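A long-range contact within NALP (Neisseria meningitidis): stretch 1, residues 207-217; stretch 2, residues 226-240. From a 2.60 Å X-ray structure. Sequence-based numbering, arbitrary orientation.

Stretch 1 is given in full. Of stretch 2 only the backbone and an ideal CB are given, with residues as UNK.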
# COMPACT_ATOMS: atom_id res chain seq x y z
N THR A 207 -0.41 -12.47 7.72
CA THR A 207 0.45 -12.84 6.62
C THR A 207 1.84 -12.13 6.62
O THR A 207 1.95 -10.90 6.57
CB THR A 207 -0.27 -12.54 5.31
OG1 THR A 207 -1.54 -13.20 5.28
CG2 THR A 207 0.44 -13.17 4.13
N LEU A 208 2.89 -12.93 6.69
CA LEU A 208 4.23 -12.46 6.45
C LEU A 208 4.52 -12.35 4.98
O LEU A 208 4.18 -13.25 4.22
CB LEU A 208 5.23 -13.44 7.04
CG LEU A 208 6.63 -12.91 7.33
CD1 LEU A 208 6.62 -11.78 8.31
CD2 LEU A 208 7.37 -14.10 7.91
N VAL A 209 5.18 -11.26 4.63
CA VAL A 209 5.53 -10.88 3.25
C VAL A 209 7.03 -10.61 3.21
O VAL A 209 7.56 -9.81 4.01
CB VAL A 209 4.81 -9.56 2.79
CG1 VAL A 209 5.07 -9.31 1.32
CG2 VAL A 209 3.30 -9.63 3.03
N GLY A 210 7.71 -11.24 2.27
CA GLY A 210 9.11 -10.95 2.05
C GLY A 210 9.21 -10.00 0.89
O GLY A 210 8.49 -10.09 -0.08
N LEU A 211 10.16 -9.09 1.02
CA LEU A 211 10.31 -7.88 0.18
C LEU A 211 11.78 -7.70 -0.05
O LEU A 211 12.60 -8.06 0.80
CB LEU A 211 9.79 -6.64 0.90
CG LEU A 211 8.34 -6.72 1.34
CD1 LEU A 211 8.10 -5.83 2.56
CD2 LEU A 211 7.38 -6.35 0.20
N ALA A 212 12.11 -7.14 -1.20
CA ALA A 212 13.50 -7.07 -1.65
C ALA A 212 13.45 -6.19 -2.86
O ALA A 212 12.48 -6.21 -3.59
CB ALA A 212 14.06 -8.45 -2.00
N GLY A 213 14.47 -5.38 -3.07
CA GLY A 213 14.30 -4.24 -3.94
C GLY A 213 15.55 -3.46 -4.17
O GLY A 213 16.50 -3.55 -3.40
N LEU A 214 15.51 -2.68 -5.25
CA LEU A 214 16.66 -1.97 -5.83
C LEU A 214 16.17 -0.60 -6.18
O LEU A 214 15.07 -0.47 -6.70
CB LEU A 214 17.07 -2.62 -7.13
CG LEU A 214 17.84 -3.94 -7.07
CD1 LEU A 214 18.46 -4.33 -8.46
CD2 LEU A 214 18.93 -3.87 -5.99
N LYS A 215 16.95 0.42 -5.86
CA LYS A 215 16.61 1.81 -6.22
C LYS A 215 17.88 2.43 -6.80
O LYS A 215 18.93 2.42 -6.18
CB LYS A 215 16.13 2.59 -5.01
CG LYS A 215 15.66 4.04 -5.32
CD LYS A 215 14.98 4.67 -4.08
CE LYS A 215 15.20 6.19 -3.96
NZ LYS A 215 13.92 6.94 -3.59
N LEU A 216 17.77 2.93 -8.02
CA LEU A 216 18.88 3.51 -8.75
C LEU A 216 18.49 4.98 -8.88
O LEU A 216 17.75 5.34 -9.80
CB LEU A 216 19.05 2.80 -10.09
CG LEU A 216 20.14 3.17 -11.10
CD1 LEU A 216 21.56 2.90 -10.56
CD2 LEU A 216 19.92 2.39 -12.43
N SER A 217 18.86 5.78 -7.88
CA SER A 217 18.84 7.25 -7.96
C SER A 217 19.96 7.81 -8.87
O SER A 217 21.12 7.45 -8.75
CB SER A 217 18.97 7.84 -6.54
OG SER A 217 17.75 7.72 -5.79
N UNK A 226 16.03 11.51 -10.39
CA UNK A 226 15.21 10.53 -11.05
C UNK A 226 15.64 9.15 -10.53
O UNK A 226 16.82 8.87 -10.47
CB UNK A 226 15.34 10.63 -12.57
N UNK A 227 14.71 8.28 -10.16
CA UNK A 227 15.12 6.89 -9.83
C UNK A 227 14.36 5.85 -10.60
O UNK A 227 13.24 6.09 -11.00
CB UNK A 227 14.94 6.62 -8.34
N UNK A 228 15.02 4.73 -10.84
CA UNK A 228 14.37 3.53 -11.29
C UNK A 228 14.32 2.59 -10.09
O UNK A 228 15.20 2.66 -9.24
CB UNK A 228 15.09 2.91 -12.48
N UNK A 229 13.27 1.77 -10.00
CA UNK A 229 13.11 0.73 -8.97
C UNK A 229 12.74 -0.61 -9.59
O UNK A 229 11.92 -0.69 -10.49
CB UNK A 229 12.04 1.14 -7.95
N UNK A 230 13.32 -1.67 -9.04
CA UNK A 230 12.94 -3.03 -9.38
C UNK A 230 12.82 -3.78 -8.05
O UNK A 230 13.63 -3.59 -7.16
CB UNK A 230 13.95 -3.69 -10.32
N UNK A 231 11.79 -4.61 -7.90
CA UNK A 231 11.55 -5.26 -6.63
C UNK A 231 10.86 -6.59 -6.74
O UNK A 231 10.29 -6.94 -7.76
CB UNK A 231 10.72 -4.34 -5.73
N UNK A 232 10.87 -7.29 -5.63
CA UNK A 232 10.32 -8.62 -5.52
C UNK A 232 9.48 -8.63 -4.23
O UNK A 232 9.77 -7.94 -3.26
CB UNK A 232 11.42 -9.69 -5.51
N UNK A 233 8.40 -9.40 -4.24
CA UNK A 233 7.43 -9.38 -3.15
C UNK A 233 6.61 -10.67 -3.24
O UNK A 233 6.24 -11.12 -4.31
CB UNK A 233 6.53 -8.14 -3.22
N UNK A 234 6.37 -11.30 -2.11
CA UNK A 234 5.75 -12.61 -2.11
C UNK A 234 5.21 -12.93 -0.74
O UNK A 234 5.90 -12.77 0.24
CB UNK A 234 6.74 -13.68 -2.56
N UNK A 235 3.99 -13.44 -0.67
CA UNK A 235 3.51 -13.85 0.63
C UNK A 235 4.30 -15.09 1.03
O UNK A 235 4.64 -15.93 0.21
CB UNK A 235 2.00 -14.12 0.62
N UNK A 236 4.70 -15.13 2.29
CA UNK A 236 5.50 -16.23 2.78
C UNK A 236 4.62 -17.29 3.40
O UNK A 236 5.09 -18.42 3.61
CB UNK A 236 6.54 -15.74 3.79
N UNK A 237 3.36 -16.94 3.66
CA UNK A 237 2.33 -17.86 4.14
C UNK A 237 0.99 -17.58 3.53
O UNK A 237 0.88 -16.84 2.58
CB UNK A 237 2.22 -17.79 5.66
N UNK A 238 -0.05 -18.18 4.07
CA UNK A 238 -1.38 -18.06 3.49
C UNK A 238 -2.02 -16.71 3.65
O UNK A 238 -1.86 -16.01 4.66
CB UNK A 238 -2.30 -19.11 4.11
N UNK A 239 -2.75 -16.30 2.62
CA UNK A 239 -3.48 -15.06 2.69
C UNK A 239 -4.85 -15.39 2.17
O UNK A 239 -5.15 -15.17 1.02
CB UNK A 239 -2.81 -13.93 1.90
N UNK A 240 -5.64 -15.96 3.06
CA UNK A 240 -7.02 -16.35 2.80
C UNK A 240 -7.95 -15.38 3.53
O UNK A 240 -7.89 -15.28 4.78
CB UNK A 240 -7.28 -17.79 3.24

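The two stretches pair as antiparallel strands, their N-to-C directions 163° apart, so backbone hydrogen bonds set the register and CB directions alternate between the two faces of the sheet.

At position 226 the CB points away and nothing of stretch 1 lies within 5.5 Å; almost any residue would do, and it is Leu-226.

Position 227 sends its CB to the face that carries Lys-215 and Ser-217, with the ideal CB 3.9 Å from Ser-217 OG and 4.0 Å from Lys-215 CG. An extended lysine beside it invites an acid or an aromatic ring. The residue is Phe-227: Lys-215 NZ sits 3.7 Å from the centroid of its ring and 14° off the normal, a cation-pi contact over the face.

The CB of 228 turns to the other face, 4.5 Å from Leu-216 O, where small or apolar side chains suit the neighbouring leucines. It is Ala-228, which works through its backbone: Leu-216 N donates to Ala-228 O at 2.9 Å, and Ala-228 N to Leu-216 O at 3.0 Å.

Position 229, beside Lys-215 with beta angles of -130/141, suits a branched or small polar residue. It is Thr-229, whose CG2 lies 4.3 Å from Lys-215 CG.

At 230 the ideal CB is 4.6 Å from Leu-214 CB, so apolar residues of several sizes are plausible; Ala-230 is found.

Position 231 faces Gly-213, with CA atoms 4.0 Å apart. Its phi/psi of -152/167 does not require glycine and there is room for a CB, so the geometry leaves the choice wide; it is Gly-231.

Position 232 lies beside Ala-212, which leaves space for a beta-branched or larger apolar side chain. Val-232 places its CB 4.5 Å from Ala-212 CB, while its N donates to Ala-212 O at 2.8 Å.

The CB of 233 is 4.0 Å from Leu-211 CD2 and 4.9 Å from Val-209 CG1, favouring an apolar residue or a long chain with an aliphatic stem. It is Glu-233; its OE1 comes within 3.2 Å of Leu-211 CD2, and both carboxylate oxygens are hydrogen-bonded elsewhere in the structure.

Position 234 pairs with Gly-210, which offers no side chain, so a long one is free to leave. Arg-234 does so, its end leading away.

At 235 the CB is 4.0 Å from Thr-207 CG2, which many residues would tolerate. Asp-235 turns its carboxylate to the side chain at 239.

Position 236 points toward stretch 1, over Gly-210 and near Leu-208, a site for an apolar chain. Leu-236 sets its CD1 4.1 Å from Leu-208 CG.

Leu-208 N is available to an acceptor from 237: Asn-237 OD1 takes it at 2.8 Å.

Position 238 points away and tolerates most residues; the O of Gly-238 accepts from Thr-207 OG1 at 2.9 Å.

At 239 the CB lies 3.7 Å from Thr-207 OG1, and a long chain could reach Val-209. Arg-239 does, its NH2 3.3 Å from Val-209 CG2. Arg-239 NE binds Asp-235 OD2 at 2.7 Å, a salt bridge within the stretch.

Position 240, Asp-240, makes no contact.

Stretch 2, residues 226-240: LFATAGVERDLNGRD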
# COMPACT_ATOMS: atom_id res chain seq x y z
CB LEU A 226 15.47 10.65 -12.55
CG LEU A 226 15.08 9.46 -13.43
CD1 LEU A 226 13.63 9.60 -13.85
CD2 LEU A 226 16.02 9.36 -14.64
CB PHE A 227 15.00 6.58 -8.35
CG PHE A 227 14.13 7.49 -7.62
CD1 PHE A 227 12.77 7.33 -7.66
CD2 PHE A 227 14.68 8.55 -6.88
CE1 PHE A 227 11.92 8.22 -6.95
CE2 PHE A 227 13.85 9.46 -6.17
CZ PHE A 227 12.47 9.28 -6.20
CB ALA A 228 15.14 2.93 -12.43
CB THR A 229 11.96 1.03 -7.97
OG1 THR A 229 10.75 1.29 -8.71
CG2 THR A 229 12.22 2.26 -7.16
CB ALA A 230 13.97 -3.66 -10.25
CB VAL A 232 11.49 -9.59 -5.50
CG1 VAL A 232 11.21 -10.81 -4.72
CG2 VAL A 232 11.91 -9.92 -6.92
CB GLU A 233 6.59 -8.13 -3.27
CG GLU A 233 5.31 -8.09 -2.46
CD GLU A 233 4.90 -6.65 -2.03
OE1 GLU A 233 5.65 -5.64 -2.40
OE2 GLU A 233 3.89 -6.55 -1.28
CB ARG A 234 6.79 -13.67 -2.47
CG ARG A 234 6.22 -15.05 -2.72
CD ARG A 234 7.30 -16.02 -2.98
NE ARG A 234 6.89 -17.19 -3.75
CZ ARG A 234 6.30 -18.21 -3.21
NH1 ARG A 234 5.98 -18.23 -1.91
NH2 ARG A 234 6.00 -19.23 -3.97
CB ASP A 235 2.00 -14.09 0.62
CG ASP A 235 1.21 -12.81 0.39
OD1 ASP A 235 1.75 -11.70 0.46
OD2 ASP A 235 0.00 -12.81 0.11
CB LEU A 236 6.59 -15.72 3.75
CG LEU A 236 7.48 -14.65 3.11
CD1 LEU A 236 8.62 -14.22 4.02
CD2 LEU A 236 8.01 -15.18 1.77
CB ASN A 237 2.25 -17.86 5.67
CG ASN A 237 1.71 -16.56 6.27
OD1 ASN A 237 2.08 -15.45 5.85
ND2 ASN A 237 0.88 -16.69 7.32
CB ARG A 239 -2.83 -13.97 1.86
CG ARG A 239 -3.42 -12.60 2.12
CD ARG A 239 -2.96 -11.54 1.15
NE ARG A 239 -1.58 -11.08 1.36
CZ ARG A 239 -1.19 -10.18 2.28
NH1 ARG A 239 -2.07 -9.65 3.14
NH2 ARG A 239 0.08 -9.83 2.35
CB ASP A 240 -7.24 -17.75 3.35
CG ASP A 240 -8.31 -18.54 2.63
OD1 ASP A 240 -9.18 -17.94 1.93
OD2 ASP A 240 -8.34 -19.79 2.78
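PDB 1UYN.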